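Local structure of uncharacterized hypothetical protein (Bacteroides uniformis, 4EIU) at residues T11-V16 with G22-T27; P78-V83 with E147-M152; V136-S141 with L160-I165; E143-K148 with A223-D228. The protein is of unknown function, a DUF3823 family member whose N-terminal domain belongs to the transthyretin clan of beta-sandwich-like domains. All blocks are in the same frame, centred on the assembly; numbering follows the deposited sequence.

Interaction 1 of 4, residues T11-V16 with G22-T27; sequences TIWGEV and GKRVLT
OE1 of Glu15 takes two donors from Arg24: a nearly straight bond from NE at 3.0 Å (N-H...O 164°) and a weak, bent one from NH2. This salt bridge ties strand 10-18 of the N-terminal domain, which belongs to the transthyretin clan, to the loop that follows that strand. OE1 lies at the guanidinium edge, in its plane, and offers its anti lone pair, the one turned away from OE2. The carboxylate plane stands 68° from the guanidinium, and the two side chains cross at about a right angle. Arg24 gets there by folding at CG (chi2 -80°), which turns its end toward Glu15 and brings NH2 to within 4.4 Å of CZ2 at the edge of the Trp13 ring. A glutamine in place of Glu15 would probably leave the Arg24 guanidinium without its anionic mate in this contact and freer to turn. Lys108 also touches Glu15, and Asp58 and Thr60 touch Arg24. Alongside the ion pair, the backbone also joins the two segments: Val25 N donates to Val16 O at 3.0 Å, and the CA of Arg24 makes a C-H...O contact with the same oxygen. Buried beside it, Val16 CG1 rests 4.1 Å from Val25 CB.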
loop_
_atom_site.group_PDB
_atom_site.type_symbol
_atom_site.label_atom_id
_atom_site.label_comp_id
_atom_site.label_asym_id
_atom_site.label_seq_id
_atom_site.Cartn_x
_atom_site.Cartn_y
_atom_site.Cartn_z
ATOM N N THR A 11 17.409 -16.608 -4.687
ATOM C CA THR A 11 16.413 -15.596 -5.013
ATOM C C THR A 11 15.056 -15.898 -4.395
ATOM O O THR A 11 14.601 -17.026 -4.463
ATOM C CB THR A 11 16.186 -15.548 -6.547
ATOM O OG1 THR A 11 17.361 -15.098 -7.176
ATOM C CG2 THR A 11 15.060 -14.599 -6.922
ATOM N N ILE A 12 14.408 -14.882 -3.831
ATOM C CA ILE A 12 12.993 -14.946 -3.499
ATOM C C ILE A 12 12.233 -13.971 -4.387
ATOM O O ILE A 12 12.649 -12.827 -4.579
ATOM C CB ILE A 12 12.727 -14.677 -2.001
ATOM C CG1 ILE A 12 11.243 -14.881 -1.662
ATOM C CG2 ILE A 12 13.199 -13.284 -1.585
ATOM C CD1 ILE A 12 10.928 -14.818 -0.179
ATOM N N TRP A 13 11.115 -14.455 -4.921
ATOM C CA TRP A 13 10.152 -13.661 -5.645
ATOM C C TRP A 13 8.835 -13.813 -4.945
ATOM O O TRP A 13 8.476 -14.896 -4.476
ATOM C CB TRP A 13 10.066 -14.088 -7.093
ATOM C CG TRP A 13 9.024 -13.336 -7.889
ATOM C CD1 TRP A 13 9.222 -12.224 -8.696
ATOM C CD2 TRP A 13 7.582 -13.607 -7.973
ATOM N NE1 TRP A 13 8.045 -11.785 -9.210
ATOM C CE2 TRP A 13 7.031 -12.594 -8.856
ATOM C CE3 TRP A 13 6.723 -14.584 -7.439
ATOM C CZ2 TRP A 13 5.678 -12.549 -9.178
ATOM C CZ3 TRP A 13 5.376 -14.525 -7.776
ATOM C CH2 TRP A 13 4.869 -13.537 -8.634
ATOM N N GLY A 14 8.102 -12.725 -4.827
ATOM C CA GLY A 14 6.838 -12.784 -4.157
ATOM C C GLY A 14 5.820 -11.879 -4.770
ATOM O O GLY A 14 6.165 -10.886 -5.441
ATOM N N GLU A 15 4.557 -12.221 -4.556
ATOM C CA GLU A 15 3.458 -11.292 -4.901
ATOM C C GLU A 15 2.494 -11.132 -3.743
ATOM O O GLU A 15 2.350 -12.038 -2.886
ATOM C CB GLU A 15 2.697 -11.719 -6.162
ATOM C CG GLU A 15 2.176 -13.127 -6.051
ATOM C CD GLU A 15 1.384 -13.615 -7.255
ATOM O OE1 GLU A 15 0.782 -12.820 -7.995
ATOM O OE2 GLU A 15 1.341 -14.836 -7.410
ATOM N N VAL A 16 1.854 -9.955 -3.717
ATOM C CA VAL A 16 0.910 -9.581 -2.656
ATOM C C VAL A 16 -0.446 -9.348 -3.296
ATOM O O VAL A 16 -0.578 -8.506 -4.180
ATOM C CB VAL A 16 1.402 -8.361 -1.842
ATOM C CG1 VAL A 16 0.378 -7.983 -0.705
ATOM C CG2 VAL A 16 2.799 -8.624 -1.291
ATOM N N GLY A 22 -8.248 -11.758 -5.345
ATOM C CA GLY A 22 -7.091 -12.235 -6.086
ATOM C C GLY A 22 -6.308 -11.107 -6.783
ATOM O O GLY A 22 -5.325 -11.372 -7.445
ATOM N N LYS A 23 -6.753 -9.862 -6.674
ATOM C CA LYS A 23 -6.124 -8.758 -7.377
ATOM C C LYS A 23 -4.858 -8.359 -6.639
ATOM O O LYS A 23 -4.794 -8.423 -5.419
ATOM C CB LYS A 23 -7.068 -7.544 -7.470
ATOM C CG LYS A 23 -8.244 -7.745 -8.405
ATOM C CD LYS A 23 -9.194 -6.549 -8.436
ATOM C CE LYS A 23 -9.980 -6.550 -9.741
ATOM N NZ LYS A 23 -11.018 -5.486 -9.810
ATOM N N ARG A 24 -3.855 -7.917 -7.397
ATOM C CA ARG A 24 -2.649 -7.355 -6.818
ATOM C C ARG A 24 -2.951 -6.164 -5.942
ATOM O O ARG A 24 -3.844 -5.373 -6.243
ATOM C CB ARG A 24 -1.676 -6.962 -7.914
ATOM C CG ARG A 24 -1.168 -8.117 -8.747
ATOM C CD ARG A 24 -0.028 -8.857 -8.011
ATOM N NE ARG A 24 0.599 -9.959 -8.794
ATOM C CZ ARG A 24 1.288 -9.785 -9.902
ATOM N NH1 ARG A 24 1.454 -8.568 -10.405
ATOM N NH2 ARG A 24 1.843 -10.823 -10.501
ATOM N N VAL A 25 -2.218 -6.069 -4.835
ATOM C CA VAL A 25 -2.247 -4.925 -3.960
ATOM C C VAL A 25 -1.151 -3.956 -4.448
ATOM O O VAL A 25 0.065 -4.157 -4.223
ATOM C CB VAL A 25 -2.069 -5.283 -2.493
ATOM C CG1 VAL A 25 -2.166 -4.031 -1.628
ATOM C CG2 VAL A 25 -3.115 -6.337 -2.040
ATOM N N LEU A 26 -1.602 -2.907 -5.112
ATOM C CA LEU A 26 -0.686 -1.973 -5.766
ATOM C C LEU A 26 -0.169 -1.015 -4.719
ATOM O O LEU A 26 -0.857 -0.709 -3.721
ATOM C CB LEU A 26 -1.386 -1.232 -6.913
ATOM C CG LEU A 26 -2.049 -2.050 -8.021
ATOM C CD1 LEU A 26 -2.770 -1.136 -9.038
ATOM C CD2 LEU A 26 -1.082 -2.937 -8.785
ATOM N N THR A 27 1.045 -0.533 -4.948
ATOM C CA THR A 27 1.780 0.215 -3.952
ATOM C C THR A 27 2.818 1.151 -4.632
ATOM O O THR A 27 2.713 1.445 -5.812
ATOM C CB THR A 27 2.403 -0.719 -2.892
ATOM O OG1 THR A 27 2.831 0.032 -1.739
ATOM C CG2 THR A 27 3.530 -1.618 -3.475
#

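Interaction 2 of 4, residues P78-V83 with E147-M152; sequences PFIPLV and EKIQPM
Ile80 and Pro81, in the loop between strands 69-76 and 83-85, pack against the C-terminal end of helix 142-149, a loop-on-helix contact that joins a loop of the transthyretin-clan N-terminal domain to that helix. The closer-packed part is wholly apolar. CD1 of Ile149 comes up to the proline ring, 4.1 Å from Pro81 CD, and also lies 4.3 Å from CG2 of Ile80, so one methyl serves both loop residues. The Ile149 side chain crosses the proline at about a right angle. In Ile80 it is the short branch that faces the helix: CG2 is anti to the backbone N, while CG1, with chi1 -70°, lies beside that nitrogen and carries CD1 to Val140 and the backbone of Phe145.

On the partly exposed side, at Lys148, the fit is looser. Lys148 comes nearest with CB, 4.2 Å from Ile80 CG2, while its chain runs on extended beyond CG to hydrogen-bond through NZ with Gln112, a residue whose backbone also pairs with Ile80. No hydrogen bond spans the two segments, which leaves their fit to van der Waals packing. A diethylene glycol molecule, probably from the crystallisation liquor, lies near Ile149 and is hydrogen-bonded to Lys148 O. Residues 150-152 form a 3-10 segment, in which N of Met152, a selenomethionine, donates to Ile149 O at 2.9 Å.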
loop_
_atom_site.group_PDB
_atom_site.type_symbol
_atom_site.label_atom_id
_atom_site.label_comp_id
_atom_site.label_asym_id
_atom_site.label_seq_id
_atom_site.Cartn_x
_atom_site.Cartn_y
_atom_site.Cartn_z
ATOM N N PRO A 78 -0.388 -1.508 3.422
ATOM C CA PRO A 78 -1.755 -0.945 3.547
ATOM C C PRO A 78 -2.806 -2.064 3.592
ATOM O O PRO A 78 -3.676 -2.157 2.749
ATOM C CB PRO A 78 -1.866 -0.072 2.293
ATOM C CG PRO A 78 -1.109 -0.865 1.261
ATOM C CD PRO A 78 0.087 -1.390 2.031
ATOM N N PHE A 79 -2.661 -2.887 4.617
ATOM C CA PHE A 79 -3.464 -4.072 4.842
ATOM C C PHE A 79 -3.392 -4.495 6.314
ATOM O O PHE A 79 -2.459 -4.159 7.049
ATOM C CB PHE A 79 -3.105 -5.216 3.872
ATOM C CG PHE A 79 -1.629 -5.556 3.809
ATOM C CD1 PHE A 79 -1.033 -6.305 4.797
ATOM C CD2 PHE A 79 -0.858 -5.144 2.706
ATOM C CE1 PHE A 79 0.317 -6.670 4.682
ATOM C CE2 PHE A 79 0.498 -5.474 2.601
ATOM C CZ PHE A 79 1.070 -6.225 3.598
ATOM N N ILE A 80 -4.390 -5.275 6.728
ATOM C CA ILE A 80 -4.491 -5.725 8.099
ATOM C C ILE A 80 -3.181 -6.378 8.481
ATOM O O ILE A 80 -2.678 -7.236 7.737
ATOM C CB ILE A 80 -5.650 -6.730 8.304
ATOM C CG1 ILE A 80 -6.991 -5.986 8.175
ATOM C CG2 ILE A 80 -5.567 -7.369 9.703
ATOM C CD1 ILE A 80 -8.218 -6.861 8.423
ATOM N N PRO A 81 -2.598 -5.954 9.597
ATOM C CA PRO A 81 -1.329 -6.632 9.981
ATOM C C PRO A 81 -1.441 -8.142 10.083
ATOM O O PRO A 81 -2.416 -8.663 10.690
ATOM C CB PRO A 81 -1.021 -6.041 11.344
ATOM C CG PRO A 81 -1.701 -4.701 11.327
ATOM C CD PRO A 81 -2.953 -4.881 10.528
ATOM N N LEU A 82 -0.458 -8.831 9.497
ATOM C CA LEU A 82 -0.363 -10.274 9.511
ATOM C C LEU A 82 0.265 -10.779 10.797
ATOM O O LEU A 82 0.034 -11.910 11.189
ATOM C CB LEU A 82 0.513 -10.739 8.301
ATOM C CG LEU A 82 -0.097 -10.403 6.924
ATOM C CD1 LEU A 82 0.899 -10.868 5.835
ATOM C CD2 LEU A 82 -1.496 -11.019 6.739
ATOM N N VAL A 83 1.112 -9.959 11.427
ATOM C CA VAL A 83 1.730 -10.310 12.671
ATOM C C VAL A 83 1.134 -9.395 13.727
ATOM O O VAL A 83 1.373 -8.189 13.709
ATOM C CB VAL A 83 3.268 -10.204 12.615
ATOM C CG1 VAL A 83 3.913 -10.668 13.950
ATOM C CG2 VAL A 83 3.800 -11.042 11.444
ATOM N N GLU A 147 -12.671 -7.336 14.101
ATOM C CA GLU A 147 -12.432 -8.679 14.661
ATOM C C GLU A 147 -10.920 -8.972 14.802
ATOM O O GLU A 147 -10.493 -9.550 15.793
ATOM C CB GLU A 147 -13.074 -9.760 13.763
ATOM C CG GLU A 147 -12.527 -11.173 14.000
ATOM C CD GLU A 147 -12.726 -12.180 12.845
ATOM O OE1 GLU A 147 -12.823 -11.823 11.652
ATOM O OE2 GLU A 147 -12.742 -13.389 13.141
ATOM N N LYS A 148 -10.108 -8.576 13.825
ATOM C CA LYS A 148 -8.693 -8.919 13.870
ATOM C C LYS A 148 -7.856 -7.888 14.672
ATOM O O LYS A 148 -6.851 -8.236 15.271
ATOM C CB LYS A 148 -8.136 -9.116 12.462
ATOM C CG LYS A 148 -8.804 -10.320 11.763
ATOM C CD LYS A 148 -8.144 -10.690 10.454
ATOM C CE LYS A 148 -8.677 -12.044 9.910
ATOM N NZ LYS A 148 -7.989 -12.400 8.636
ATOM N N ILE A 149 -8.276 -6.630 14.681
ATOM C CA ILE A 149 -7.472 -5.555 15.300
ATOM C C ILE A 149 -7.878 -5.197 16.735
ATOM O O ILE A 149 -7.000 -4.952 17.563
ATOM C CB ILE A 149 -7.418 -4.336 14.337
ATOM C CG1 ILE A 149 -6.523 -4.747 13.138
ATOM C CG2 ILE A 149 -6.835 -3.084 15.012
ATOM C CD1 ILE A 149 -6.694 -3.876 11.913
ATOM N N GLN A 150 -9.190 -5.154 17.026
ATOM C CA GLN A 150 -9.660 -4.880 18.416
ATOM C C GLN A 150 -8.938 -5.726 19.479
ATOM O O GLN A 150 -8.525 -5.153 20.497
ATOM C CB GLN A 150 -11.170 -4.955 18.532
ATOM C CG GLN A 150 -11.814 -4.517 19.856
ATOM C CD GLN A 150 -13.350 -4.430 19.772
ATOM O OE1 GLN A 150 -13.969 -5.085 18.923
ATOM N NE2 GLN A 150 -13.982 -3.637 20.668
ATOM N N PRO A 151 -8.667 -7.041 19.204
ATOM C CA PRO A 151 -8.006 -7.840 20.287
ATOM C C PRO A 151 -6.604 -7.397 20.637
ATOM O O PRO A 151 -6.093 -7.758 21.680
ATOM C CB PRO A 151 -8.009 -9.287 19.731
ATOM C CG PRO A 151 -9.201 -9.325 18.812
ATOM C CD PRO A 151 -9.240 -7.934 18.160
HETATM N N MSE A 152 -5.991 -6.549 19.820
HETATM C CA MSE A 152 -4.672 -6.111 20.146
HETATM C C MSE A 152 -4.683 -5.077 21.285
HETATM O O MSE A 152 -3.632 -4.810 21.889
HETATM C CB MSE A 152 -3.932 -5.595 18.936
HETATM C CG MSE A 152 -3.542 -6.648 17.952
HETATM SE SE MSE A 152 -2.372 -5.882 16.644
HETATM C CE MSE A 152 -3.601 -5.521 15.388
#

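Interaction 3 of 4, residues V136-S141 with L160-I165; sequences VTRGVS and LNVTDI
Strand residues 136-138 run roughly antiparallel to segment 160-165, the end-to-end directions 162° apart, but their nearest CA atoms, those of Val136 and Ile165, are 8.5 Å apart and the two meet through side chains. The strands belong to separate antiparallel sheets of the C-terminal part of the chain, packed face against face. Arg138 spans the gap end-on. NH1 and NH2 both donate to Leu160 O, each at 2.9 Å, and the oxygen sits close to the guanidinium plane. NH1 lies in the carbonyl plane, whereas NH2 approaches from above it, 47° out. A bend at chi2 (-66°) turns the guanidinium toward this carbonyl, and Leu160 CD2 and Val162 CG2 cover its opposite faces. Farther along, Val136 CG2 meets Ile165 CD1 at 4.0 Å, the two side chains lying alongside each other and running in opposite directions. NH2 also forms a salt bridge with Glu196, and Asp142 makes a long, weak ion pair with NE. A leucine in place of Arg138 would probably leave Leu160 O without both donors and Glu196 without its ionic partner. Clamped between aliphatic groups, with a carbonyl and a carboxylate at its end, the guanidinium is probably fixed in its orientation, its charge balanced mainly by Glu196.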
loop_
_atom_site.group_PDB
_atom_site.type_symbol
_atom_site.label_atom_id
_atom_site.label_comp_id
_atom_site.label_asym_id
_atom_site.label_seq_id
_atom_site.Cartn_x
_atom_site.Cartn_y
_atom_site.Cartn_z
ATOM N N VAL A 136 -13.344 5.403 -3.940
ATOM C CA VAL A 136 -12.763 4.672 -2.809
ATOM C C VAL A 136 -13.792 3.748 -2.151
ATOM O O VAL A 136 -14.913 4.160 -1.808
ATOM C CB VAL A 136 -12.162 5.631 -1.763
ATOM C CG1 VAL A 136 -11.554 4.852 -0.581
ATOM C CG2 VAL A 136 -11.127 6.539 -2.427
ATOM N N THR A 137 -13.409 2.492 -1.965
ATOM C CA THR A 137 -14.249 1.523 -1.225
ATOM C C THR A 137 -13.428 0.762 -0.201
ATOM O O THR A 137 -12.201 0.705 -0.290
ATOM C CB THR A 137 -14.944 0.506 -2.178
ATOM O OG1 THR A 137 -13.969 -0.052 -3.058
ATOM C CG2 THR A 137 -16.075 1.163 -3.026
ATOM N N ARG A 138 -14.097 0.171 0.783
ATOM C CA ARG A 138 -13.425 -0.702 1.756
ATOM C C ARG A 138 -12.823 -1.934 1.083
ATOM O O ARG A 138 -13.480 -2.577 0.280
ATOM C CB ARG A 138 -14.412 -1.145 2.827
ATOM C CG ARG A 138 -14.958 -0.033 3.695
ATOM C CD ARG A 138 -13.874 0.608 4.551
ATOM N NE ARG A 138 -14.419 1.672 5.392
ATOM C CZ ARG A 138 -13.666 2.476 6.143
ATOM N NH1 ARG A 138 -12.375 2.302 6.190
ATOM N NH2 ARG A 138 -14.201 3.443 6.878
ATOM N N GLY A 139 -11.581 -2.263 1.395
ATOM C CA GLY A 139 -10.952 -3.437 0.799
ATOM C C GLY A 139 -11.258 -4.693 1.612
ATOM O O GLY A 139 -11.087 -5.817 1.122
ATOM N N VAL A 140 -11.647 -4.493 2.871
ATOM C CA VAL A 140 -11.987 -5.555 3.813
ATOM C C VAL A 140 -13.130 -4.992 4.650
ATOM O O VAL A 140 -13.176 -3.774 4.897
ATOM C CB VAL A 140 -10.806 -5.886 4.719
ATOM C CG1 VAL A 140 -10.327 -4.658 5.500
ATOM C CG2 VAL A 140 -11.166 -7.023 5.657
ATOM N N SER A 141 -14.064 -5.841 5.059
ATOM C CA SER A 141 -15.209 -5.360 5.831
ATOM C C SER A 141 -14.747 -4.780 7.161
ATOM O O SER A 141 -13.775 -5.270 7.818
ATOM C CB SER A 141 -16.229 -6.466 6.085
ATOM O OG SER A 141 -15.702 -7.380 7.014
ATOM N N LEU A 160 -10.699 3.355 11.604
ATOM C CA LEU A 160 -11.288 3.116 10.302
ATOM C C LEU A 160 -11.516 4.354 9.430
ATOM O O LEU A 160 -11.776 4.197 8.240
ATOM C CB LEU A 160 -12.555 2.282 10.432
ATOM C CG LEU A 160 -12.324 0.790 10.616
ATOM C CD1 LEU A 160 -13.576 0.183 11.240
ATOM C CD2 LEU A 160 -11.927 0.135 9.299
ATOM N N ASN A 161 -11.366 5.573 9.974
ATOM C CA ASN A 161 -11.686 6.786 9.218
ATOM C C ASN A 161 -10.777 6.900 7.976
ATOM O O ASN A 161 -9.552 6.768 8.073
ATOM C CB ASN A 161 -11.499 8.065 10.052
ATOM C CG ASN A 161 -12.503 8.194 11.199
ATOM O OD1 ASN A 161 -13.534 7.551 11.213
ATOM N ND2 ASN A 161 -12.174 9.018 12.163
ATOM N N VAL A 162 -11.389 7.101 6.813
ATOM C CA VAL A 162 -10.655 7.488 5.619
ATOM C C VAL A 162 -10.277 8.966 5.767
ATOM O O VAL A 162 -11.150 9.827 5.839
ATOM C CB VAL A 162 -11.475 7.256 4.347
ATOM C CG1 VAL A 162 -10.671 7.706 3.107
ATOM C CG2 VAL A 162 -11.899 5.797 4.238
ATOM N N THR A 163 -8.977 9.245 5.764
ATOM C CA THR A 163 -8.437 10.562 6.152
ATOM C C THR A 163 -8.170 11.457 4.954
ATOM O O THR A 163 -8.164 12.677 5.087
ATOM C CB THR A 163 -7.141 10.413 7.008
ATOM O OG1 THR A 163 -6.107 9.742 6.253
ATOM C CG2 THR A 163 -7.423 9.582 8.303
ATOM N N ASP A 164 -7.920 10.874 3.782
ATOM C CA ASP A 164 -7.556 11.676 2.613
ATOM C C ASP A 164 -7.578 10.892 1.319
ATOM O O ASP A 164 -7.493 9.673 1.353
ATOM C CB ASP A 164 -6.169 12.341 2.789
ATOM C CG ASP A 164 -5.040 11.341 3.026
ATOM O OD1 ASP A 164 -4.829 10.971 4.189
ATOM O OD2 ASP A 164 -4.339 10.982 2.052
ATOM N N ILE A 165 -7.721 11.618 0.201
ATOM C CA ILE A 165 -7.454 11.115 -1.136
ATOM C C ILE A 165 -6.314 11.933 -1.721
ATOM O O ILE A 165 -6.277 13.153 -1.576
ATOM C CB ILE A 165 -8.653 11.254 -2.091
ATOM C CG1 ILE A 165 -9.752 10.257 -1.710
ATOM C CG2 ILE A 165 -8.208 11.033 -3.550
ATOM C CD1 ILE A 165 -11.094 10.523 -2.376
#

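Interaction 4 of 4, residues E143-K148 with A223-D228; sequences EVFREK and ARINYD
Phe145 reaches from helix 142-149 to Ile225 and Tyr227 and carries the helix side of the contact. With CG anti to the backbone N (chi1 -174°), the ring leaves the helix outward, so that its far end, CE2 and CZ, does the touching. CZ points at the face of Tyr227, standing 4.1 Å from CG and displaced toward the rim of the phenol ring. The result is a T-shaped (edge-to-face) pair, the phenylalanine giving the edge and the tyrosine the face, with ring centroids 5.5 Å apart and planes 71° from each other.

Ile225 comes from the opposite direction. Its CG1 sits between the backbone N and the carbonyl carbon (chi1 63°), and a nearly extended second torsion then sends CD1 out to CE2 of Phe145 at 3.5 Å and to CZ at 3.7 Å. The methyl's approach to the ring is oblique.

In the fold, this is a short helix packed against segment 223-228, which includes the last assigned part of strand 216-225 in the four-stranded antiparallel sheet. Asn226 is the centre of an inverse gamma turn, with a weak bond from Tyr227 N to Ile225 O, a turn that probably helps Ile225 and Tyr227 both point toward the helix.

Asn226 itself is tied through ND2 to Glu158 O. Tyr227 makes a second edge-to-face pair with Tyr159, while the aliphatic Leu160 also touches Phe145.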
loop_
_atom_site.group_PDB
_atom_site.type_symbol
_atom_site.label_atom_id
_atom_site.label_comp_id
_atom_site.label_asym_id
_atom_site.label_seq_id
_atom_site.Cartn_x
_atom_site.Cartn_y
_atom_site.Cartn_z
ATOM N N GLU A 143 -16.180 -5.193 9.851
ATOM C CA GLU A 143 -16.401 -6.259 10.869
ATOM C C GLU A 143 -15.143 -7.077 11.031
ATOM O O GLU A 143 -14.724 -7.311 12.150
ATOM C CB GLU A 143 -17.561 -7.191 10.483
ATOM N N VAL A 144 -14.549 -7.492 9.900
ATOM C CA VAL A 144 -13.271 -8.243 9.901
ATOM C C VAL A 144 -12.129 -7.396 10.440
ATOM O O VAL A 144 -11.311 -7.883 11.214
ATOM C CB VAL A 144 -12.967 -8.859 8.508
ATOM C CG1 VAL A 144 -11.556 -9.419 8.458
ATOM C CG2 VAL A 144 -14.064 -9.936 8.153
ATOM N N PHE A 145 -12.040 -6.140 10.003
ATOM C CA PHE A 145 -11.029 -5.235 10.540
ATOM C C PHE A 145 -11.094 -5.189 12.033
ATOM O O PHE A 145 -10.099 -5.493 12.714
ATOM C CB PHE A 145 -11.204 -3.873 9.920
ATOM C CG PHE A 145 -10.155 -2.870 10.276
ATOM C CD1 PHE A 145 -10.182 -2.222 11.495
ATOM C CD2 PHE A 145 -9.159 -2.515 9.359
ATOM C CE1 PHE A 145 -9.258 -1.227 11.794
ATOM C CE2 PHE A 145 -8.213 -1.530 9.662
ATOM C CZ PHE A 145 -8.276 -0.872 10.881
ATOM N N ARG A 146 -12.280 -4.880 12.571
ATOM C CA ARG A 146 -12.415 -4.893 14.017
ATOM C C ARG A 146 -12.129 -6.260 14.669
ATOM O O ARG A 146 -11.471 -6.335 15.697
ATOM C CB ARG A 146 -13.811 -4.434 14.440
ATOM C CG ARG A 146 -13.908 -4.307 15.950
ATOM C CD ARG A 146 -15.100 -3.455 16.365
ATOM N NE ARG A 146 -16.323 -4.115 15.937
ATOM C CZ ARG A 146 -17.542 -3.752 16.308
ATOM N NH1 ARG A 146 -17.712 -2.733 17.140
ATOM N NH2 ARG A 146 -18.592 -4.438 15.875
ATOM N N GLU A 147 -12.671 -7.336 14.101
ATOM C CA GLU A 147 -12.432 -8.679 14.661
ATOM C C GLU A 147 -10.920 -8.972 14.802
ATOM O O GLU A 147 -10.493 -9.550 15.793
ATOM C CB GLU A 147 -13.074 -9.760 13.763
ATOM C CG GLU A 147 -12.527 -11.173 14.000
ATOM C CD GLU A 147 -12.726 -12.180 12.845
ATOM O OE1 GLU A 147 -12.823 -11.823 11.652
ATOM O OE2 GLU A 147 -12.742 -13.389 13.141
ATOM N N LYS A 148 -10.108 -8.576 13.825
ATOM C CA LYS A 148 -8.693 -8.919 13.870
ATOM C C LYS A 148 -7.856 -7.888 14.672
ATOM O O LYS A 148 -6.851 -8.236 15.271
ATOM C CB LYS A 148 -8.136 -9.116 12.462
ATOM C CG LYS A 148 -8.804 -10.320 11.763
ATOM C CD LYS A 148 -8.144 -10.690 10.454
ATOM C CE LYS A 148 -8.677 -12.044 9.910
ATOM N NZ LYS A 148 -7.989 -12.400 8.636
ATOM N N ALA A 223 -5.612 6.503 -1.362
ATOM C CA ALA A 223 -6.421 6.829 -0.159
ATOM C C ALA A 223 -5.935 5.975 1.019
ATOM O O ALA A 223 -5.320 4.894 0.844
ATOM C CB ALA A 223 -7.885 6.641 -0.415
ATOM N N ARG A 224 -6.090 6.519 2.215
ATOM C CA ARG A 224 -5.679 5.789 3.399
ATOM C C ARG A 224 -6.625 6.024 4.558
ATOM O O ARG A 224 -7.468 6.940 4.527
ATOM C CB ARG A 224 -4.265 6.177 3.772
ATOM C CG ARG A 224 -4.102 7.640 4.136
ATOM C CD ARG A 224 -2.700 7.923 4.590
ATOM N NE ARG A 224 -2.490 9.354 4.725
ATOM C CZ ARG A 224 -1.367 9.916 5.141
ATOM N NH1 ARG A 224 -0.311 9.185 5.435
ATOM N NH2 ARG A 224 -1.298 11.242 5.232
ATOM N N ILE A 225 -6.472 5.179 5.562
ATOM C CA ILE A 225 -7.221 5.245 6.797
ATOM C C ILE A 225 -6.360 5.757 7.942
ATOM O O ILE A 225 -5.156 5.893 7.801
ATOM C CB ILE A 225 -7.907 3.888 7.164
ATOM C CG1 ILE A 225 -6.898 2.757 7.406
ATOM C CG2 ILE A 225 -8.879 3.509 6.062
ATOM C CD1 ILE A 225 -7.458 1.521 8.143
ATOM N N ASN A 226 -6.998 6.016 9.087
ATOM C CA ASN A 226 -6.341 6.518 10.301
ATOM C C ASN A 226 -5.675 5.390 11.118
ATOM O O ASN A 226 -5.976 5.165 12.291
ATOM C CB ASN A 226 -7.392 7.296 11.116
ATOM C CG ASN A 226 -6.818 7.966 12.358
ATOM O OD1 ASN A 226 -5.666 8.352 12.356
ATOM N ND2 ASN A 226 -7.622 8.078 13.437
ATOM N N TYR A 227 -4.749 4.660 10.491
ATOM C CA TYR A 227 -4.168 3.477 11.081
ATOM C C TYR A 227 -2.784 3.200 10.490
ATOM O O TYR A 227 -2.623 3.151 9.277
ATOM C CB TYR A 227 -5.069 2.253 10.812
ATOM C CG TYR A 227 -4.733 1.071 11.693
ATOM C CD1 TYR A 227 -5.053 1.056 13.037
ATOM C CD2 TYR A 227 -4.046 -0.053 11.174
ATOM C CE1 TYR A 227 -4.719 -0.043 13.860
ATOM C CE2 TYR A 227 -3.715 -1.118 11.975
ATOM C CZ TYR A 227 -4.052 -1.119 13.305
ATOM O OH TYR A 227 -3.704 -2.176 14.068
ATOM N N ASP A 228 -1.824 3.057 11.378
ATOM C CA ASP A 228 -0.438 2.878 11.003
ATOM C C ASP A 228 0.003 1.449 10.982
ATOM O O ASP A 228 -0.445 0.625 11.802
ATOM C CB ASP A 228 0.505 3.750 11.872
ATOM C CG ASP A 228 0.409 3.474 13.372
ATOM O OD1 ASP A 228 -0.588 2.920 13.849
ATOM O OD2 ASP A 228 1.364 3.806 14.097
#

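Along the chain, interaction 1 closes before the others open; it lies within the N-terminal domain, its centre about 20 Å from that of interaction 4. The segments of interaction 3 alternate with those of interactions 2 and 4, and all three gather around helix 142-149, which follows strand 129-138 and precedes strand 162-170. Interactions 2 and 4, centres about 7 Å apart, share Glu147 and Lys148 of this helix and meet where Ile149 and Met152 touch Tyr227. Interactions 3 and 4, about 8 Å apart, reach one sheet through neighbouring strands 162-170 and 216-225, joined by the Asp164-Arg224 salt bridge. Val16 on Phe79 links interactions 1 and 2, and the loop of interaction 2 meets helix 142-149.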